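Local coordinates for terminal oxygenase component of carbazole (Janthinobacterium sp., PDB 7BUG), which catalyses, as the terminal oxygenase of a multicomponent system, the angular dioxygenation of carbazole that leads to 2'-aminobiphenyl-2,3-diol, at residues A[159-170]-A[291-302]. Residues are numbered along the deposited sequence; the frame is centred on the assembly and turned at random.
Sequences EILGKNQIIKSN and ENTHYYFQTLGK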
loop_
_atom_site.group_PDB
_atom_site.type_symbol
_atom_site.label_atom_id
_atom_site.label_comp_id
_atom_site.label_asym_id
_atom_site.label_seq_id
_atom_site.Cartn_x
_atom_site.Cartn_y
_atom_site.Cartn_z
ATOM N N GLU A 159 -8.943 11.052 41.784
ATOM C CA GLU A 159 -7.552 11.013 41.286
ATOM C C GLU A 159 -7.532 10.089 40.068
ATOM O O GLU A 159 -8.066 8.939 40.150
ATOM C CB GLU A 159 -6.561 10.589 42.369
ATOM C CG GLU A 159 -6.393 11.658 43.435
ATOM C CD GLU A 159 -5.974 13.028 42.914
ATOM O OE1 GLU A 159 -5.043 13.102 42.073
ATOM O OE2 GLU A 159 -6.558 14.040 43.398
ATOM N N ILE A 160 -7.006 10.633 38.994
ATOM C CA ILE A 160 -6.948 9.930 37.693
ATOM C C ILE A 160 -5.502 9.582 37.384
ATOM O O ILE A 160 -4.622 10.445 37.436
ATOM C CB ILE A 160 -7.579 10.807 36.615
ATOM C CG1 ILE A 160 -9.089 11.004 36.816
ATOM C CG2 ILE A 160 -7.238 10.248 35.249
ATOM C CD1 ILE A 160 -9.937 9.752 36.836
ATOM N N LEU A 161 -5.291 8.332 36.996
ATOM C CA LEU A 161 -3.981 7.856 36.546
ATOM C C LEU A 161 -4.241 7.029 35.284
ATOM O O LEU A 161 -5.281 6.382 35.219
ATOM C CB LEU A 161 -3.340 7.039 37.661
ATOM C CG LEU A 161 -2.919 7.846 38.892
ATOM C CD1 LEU A 161 -2.586 6.893 40.045
ATOM C CD2 LEU A 161 -1.748 8.714 38.539
ATOM N N GLY A 162 -3.294 6.987 34.364
ATOM C CA GLY A 162 -3.635 6.264 33.133
ATOM C C GLY A 162 -2.479 5.826 32.289
ATOM O O GLY A 162 -1.280 5.949 32.652
ATOM N N LYS A 163 -2.856 5.381 31.105
ATOM C CA LYS A 163 -1.943 4.930 30.054
ATOM C C LYS A 163 -2.586 5.241 28.695
ATOM O O LYS A 163 -3.815 5.153 28.602
ATOM C CB LYS A 163 -1.775 3.418 30.213
ATOM C CG LYS A 163 -0.774 2.839 29.270
ATOM C CD LYS A 163 -0.713 1.356 29.358
ATOM C CE LYS A 163 0.123 0.858 28.212
ATOM N NZ LYS A 163 -0.024 -0.599 28.127
ATOM N N ASN A 164 -1.783 5.556 27.706
ATOM C CA ASN A 164 -2.262 5.904 26.342
ATOM C C ASN A 164 -1.418 5.094 25.364
ATOM O O ASN A 164 -0.176 4.891 25.623
ATOM C CB ASN A 164 -2.166 7.408 26.074
ATOM C CG ASN A 164 -2.887 7.839 24.804
ATOM O OD1 ASN A 164 -3.794 7.107 24.352
ATOM N ND2 ASN A 164 -2.484 8.991 24.268
ATOM N N GLN A 165 -2.035 4.590 24.320
ATOM C CA GLN A 165 -1.256 4.004 23.203
ATOM C C GLN A 165 -2.066 4.092 21.919
ATOM O O GLN A 165 -3.258 4.403 21.948
ATOM C CB GLN A 165 -0.849 2.579 23.525
ATOM C CG GLN A 165 -2.023 1.677 23.624
ATOM C CD GLN A 165 -1.647 0.356 24.259
ATOM O OE1 GLN A 165 -2.022 0.043 25.383
ATOM N NE2 GLN A 165 -0.956 -0.438 23.468
ATOM N N ILE A 166 -1.379 3.890 20.832
ATOM C CA ILE A 166 -1.979 3.982 19.470
ATOM C C ILE A 166 -2.289 2.556 19.041
ATOM O O ILE A 166 -1.369 1.694 19.085
ATOM C CB ILE A 166 -1.039 4.684 18.498
ATOM C CG1 ILE A 166 -0.844 6.141 18.925
ATOM C CG2 ILE A 166 -1.527 4.593 17.071
ATOM C CD1 ILE A 166 0.158 6.877 18.092
ATOM N N ILE A 167 -3.518 2.333 18.618
ATOM C CA ILE A 167 -4.041 0.997 18.259
ATOM C C ILE A 167 -4.536 1.054 16.822
ATOM O O ILE A 167 -5.284 1.967 16.486
ATOM C CB ILE A 167 -5.134 0.512 19.214
ATOM C CG1 ILE A 167 -4.683 0.496 20.677
ATOM C CG2 ILE A 167 -5.671 -0.857 18.791
ATOM C CD1 ILE A 167 -3.451 -0.303 20.965
ATOM N N LYS A 168 -4.190 0.041 16.025
ATOM C CA LYS A 168 -4.598 0.024 14.608
ATOM C C LYS A 168 -5.971 -0.638 14.433
ATOM O O LYS A 168 -6.094 -1.761 13.881
ATOM C CB LYS A 168 -3.501 -0.685 13.780
ATOM C CG LYS A 168 -2.173 0.035 13.819
ATOM C CD LYS A 168 -1.019 -0.755 13.242
ATOM C CE LYS A 168 0.302 -0.381 13.884
ATOM N NZ LYS A 168 1.424 -1.173 13.316
ATOM N N SER A 169 -7.029 0.013 14.918
ATOM C CA SER A 169 -8.396 -0.304 14.492
ATOM C C SER A 169 -9.144 1.012 14.438
ATOM O O SER A 169 -8.762 1.996 15.123
ATOM C CB SER A 169 -9.122 -1.267 15.356
ATOM O OG SER A 169 -9.723 -0.632 16.495
ATOM N N ASN A 170 -10.189 1.030 13.645
ATOM C CA ASN A 170 -11.121 2.176 13.697
ATOM C C ASN A 170 -11.638 2.319 15.128
ATOM O O ASN A 170 -11.901 1.320 15.821
ATOM C CB ASN A 170 -12.254 1.968 12.692
ATOM C CG ASN A 170 -13.236 3.102 12.635
ATOM O OD1 ASN A 170 -14.238 3.099 13.350
ATOM N ND2 ASN A 170 -12.868 4.096 11.863
ATOM N N GLU A 291 -8.986 6.897 9.835
ATOM C CA GLU A 291 -10.033 5.886 9.585
ATOM C C GLU A 291 -9.609 4.555 10.173
ATOM O O GLU A 291 -10.444 3.729 10.385
ATOM C CB GLU A 291 -10.245 5.803 8.077
ATOM C CG GLU A 291 -10.669 7.138 7.490
ATOM C CD GLU A 291 -9.619 8.118 6.931
ATOM O OE1 GLU A 291 -10.053 8.939 6.045
ATOM O OE2 GLU A 291 -8.393 8.110 7.335
ATOM N N ASN A 292 -8.310 4.340 10.354
ATOM C CA ASN A 292 -7.733 3.007 10.662
ATOM C C ASN A 292 -7.170 2.900 12.088
ATOM O O ASN A 292 -6.683 1.820 12.442
ATOM C CB ASN A 292 -6.564 2.750 9.701
ATOM C CG ASN A 292 -6.954 2.853 8.251
ATOM O OD1 ASN A 292 -8.008 2.358 7.853
ATOM N ND2 ASN A 292 -6.174 3.622 7.501
ATOM N N THR A 293 -7.150 3.980 12.885
ATOM C CA THR A 293 -6.274 4.086 14.074
ATOM C C THR A 293 -7.011 4.873 15.179
ATOM O O THR A 293 -7.761 5.784 14.868
ATOM C CB THR A 293 -4.968 4.814 13.698
ATOM O OG1 THR A 293 -4.571 4.407 12.376
ATOM C CG2 THR A 293 -3.890 4.489 14.699
ATOM N N HIS A 294 -6.779 4.520 16.421
ATOM C CA HIS A 294 -7.320 5.253 17.584
ATOM C C HIS A 294 -6.246 5.372 18.645
ATOM O O HIS A 294 -5.373 4.504 18.789
ATOM C CB HIS A 294 -8.625 4.688 18.124
ATOM C CG HIS A 294 -8.547 3.336 18.733
ATOM N ND1 HIS A 294 -8.551 2.176 17.927
ATOM C CD2 HIS A 294 -8.549 2.911 20.012
ATOM C CE1 HIS A 294 -8.489 1.134 18.720
ATOM N NE2 HIS A 294 -8.481 1.516 19.976
ATOM N N TYR A 295 -6.399 6.379 19.483
ATOM C CA TYR A 295 -5.751 6.357 20.816
ATOM C C TYR A 295 -6.638 5.572 21.782
ATOM O O TYR A 295 -7.838 5.773 21.863
ATOM C CB TYR A 295 -5.573 7.731 21.451
ATOM C CG TYR A 295 -4.606 8.657 20.808
ATOM C CD1 TYR A 295 -3.256 8.414 20.981
ATOM C CD2 TYR A 295 -5.005 9.776 20.079
ATOM C CE1 TYR A 295 -2.321 9.232 20.405
ATOM C CE2 TYR A 295 -4.069 10.606 19.491
ATOM C CZ TYR A 295 -2.722 10.348 19.700
ATOM O OH TYR A 295 -1.721 11.108 19.157
ATOM N N TYR A 296 -6.065 4.614 22.484
ATOM C CA TYR A 296 -6.744 3.880 23.567
ATOM C C TYR A 296 -6.276 4.541 24.849
ATOM O O TYR A 296 -5.128 4.301 25.355
ATOM C CB TYR A 296 -6.436 2.388 23.457
ATOM C CG TYR A 296 -7.033 1.575 24.567
ATOM C CD1 TYR A 296 -8.291 1.813 25.087
ATOM C CD2 TYR A 296 -6.371 0.438 25.038
ATOM C CE1 TYR A 296 -8.844 1.032 26.082
ATOM C CE2 TYR A 296 -6.940 -0.385 25.989
ATOM C CZ TYR A 296 -8.164 -0.087 26.555
ATOM O OH TYR A 296 -8.743 -0.840 27.570
ATOM N N PHE A 297 -7.084 5.489 25.307
ATOM C CA PHE A 297 -6.704 6.415 26.375
ATOM C C PHE A 297 -7.371 5.916 27.651
ATOM O O PHE A 297 -8.588 6.077 27.842
ATOM C CB PHE A 297 -7.074 7.854 25.990
ATOM C CG PHE A 297 -6.533 8.905 26.931
ATOM C CD1 PHE A 297 -7.170 9.263 28.096
ATOM C CD2 PHE A 297 -5.415 9.607 26.577
ATOM C CE1 PHE A 297 -6.646 10.257 28.910
ATOM C CE2 PHE A 297 -4.865 10.604 27.380
ATOM C CZ PHE A 297 -5.507 10.929 28.549
ATOM N N GLN A 298 -6.597 5.177 28.457
ATOM C CA GLN A 298 -7.153 4.387 29.568
ATOM C C GLN A 298 -6.881 5.164 30.873
ATOM O O GLN A 298 -5.716 5.662 31.026
ATOM C CB GLN A 298 -6.395 3.066 29.711
ATOM C CG GLN A 298 -6.683 2.006 28.681
ATOM C CD GLN A 298 -5.690 0.866 28.890
ATOM O OE1 GLN A 298 -4.481 1.075 28.863
ATOM N NE2 GLN A 298 -6.217 -0.305 29.197
ATOM N N THR A 299 -7.875 5.300 31.744
ATOM C CA THR A 299 -7.699 5.935 33.068
ATOM C C THR A 299 -8.388 5.099 34.140
ATOM O O THR A 299 -9.363 4.427 33.853
ATOM C CB THR A 299 -8.233 7.377 33.145
ATOM O OG1 THR A 299 -9.655 7.353 33.135
ATOM C CG2 THR A 299 -7.719 8.260 32.019
ATOM N N LEU A 300 -7.787 5.092 35.336
ATOM C CA LEU A 300 -8.433 4.561 36.544
ATOM C C LEU A 300 -8.564 5.726 37.516
ATOM O O LEU A 300 -7.595 6.508 37.678
ATOM C CB LEU A 300 -7.588 3.450 37.180
ATOM C CG LEU A 300 -7.360 2.222 36.297
ATOM C CD1 LEU A 300 -6.482 1.210 37.050
ATOM C CD2 LEU A 300 -8.672 1.586 35.916
ATOM N N GLY A 301 -9.730 5.818 38.096
ATOM C CA GLY A 301 -10.025 6.860 39.081
ATOM C C GLY A 301 -10.257 6.281 40.452
ATOM O O GLY A 301 -10.955 5.263 40.545
ATOM N N LYS A 302 -9.758 6.971 41.479
ATOM C CA LYS A 302 -10.082 6.606 42.875
ATOM C C LYS A 302 -10.225 7.893 43.663
ATOM O O LYS A 302 -9.343 8.743 43.584
ATOM C CB LYS A 302 -8.929 5.790 43.455
ATOM C CG LYS A 302 -9.185 5.264 44.856
ATOM C CD LYS A 302 -8.036 4.408 45.341
ATOM C CE LYS A 302 -8.353 3.626 46.592
ATOM N NZ LYS A 302 -9.184 4.433 47.503
#
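I167 lies over one face of the H294 imidazole, its CB 3.8 Å from the ring centroid in a CH-pi contact, while the carbonyl of S169 sits at the ring's edge. There H294 ND1 donates to S169 O over 2.8 Å, nearly straight at 175° and in the ring plane, although it reaches that oxygen from above the carbonyl plane. H294 CG is tucked between its backbone N and carbonyl carbon (chi1 66°), which swings the ring back across 159-170. On the other face of the sheet the N164 amide lies at a slant to two rings, its plane 43° from that of Y295 and steeper still to that of F297; ND2 comes within 3.4 Å of Y295 CD1, and CG meets F297 CD2. Next to it I166 runs alongside Y295, and its CG2 is pressed tightly against T293 CG2, at 3.3 Å. Past the end of strand 159-167, N170 ND2 donates to E291 O over 2.9 Å, in the plane of its own amide; N170 also caps the helix that follows.

Backbone bonds pair the two strands antiparallel from E159–K302 to I167–H294. Strand 158-167 is outermost in the seven-stranded antiparallel sheet of the catalytic domain, and strand 281-288 flanks 293-303 on its far side. Helix 307-327 packs on L161, and helix 331-344, which carries the iron ligand D333, packs on Q165, I167 and S169; Y296, hydrogen-bonded to E284, brings its side chain about 5 Å from that of D333.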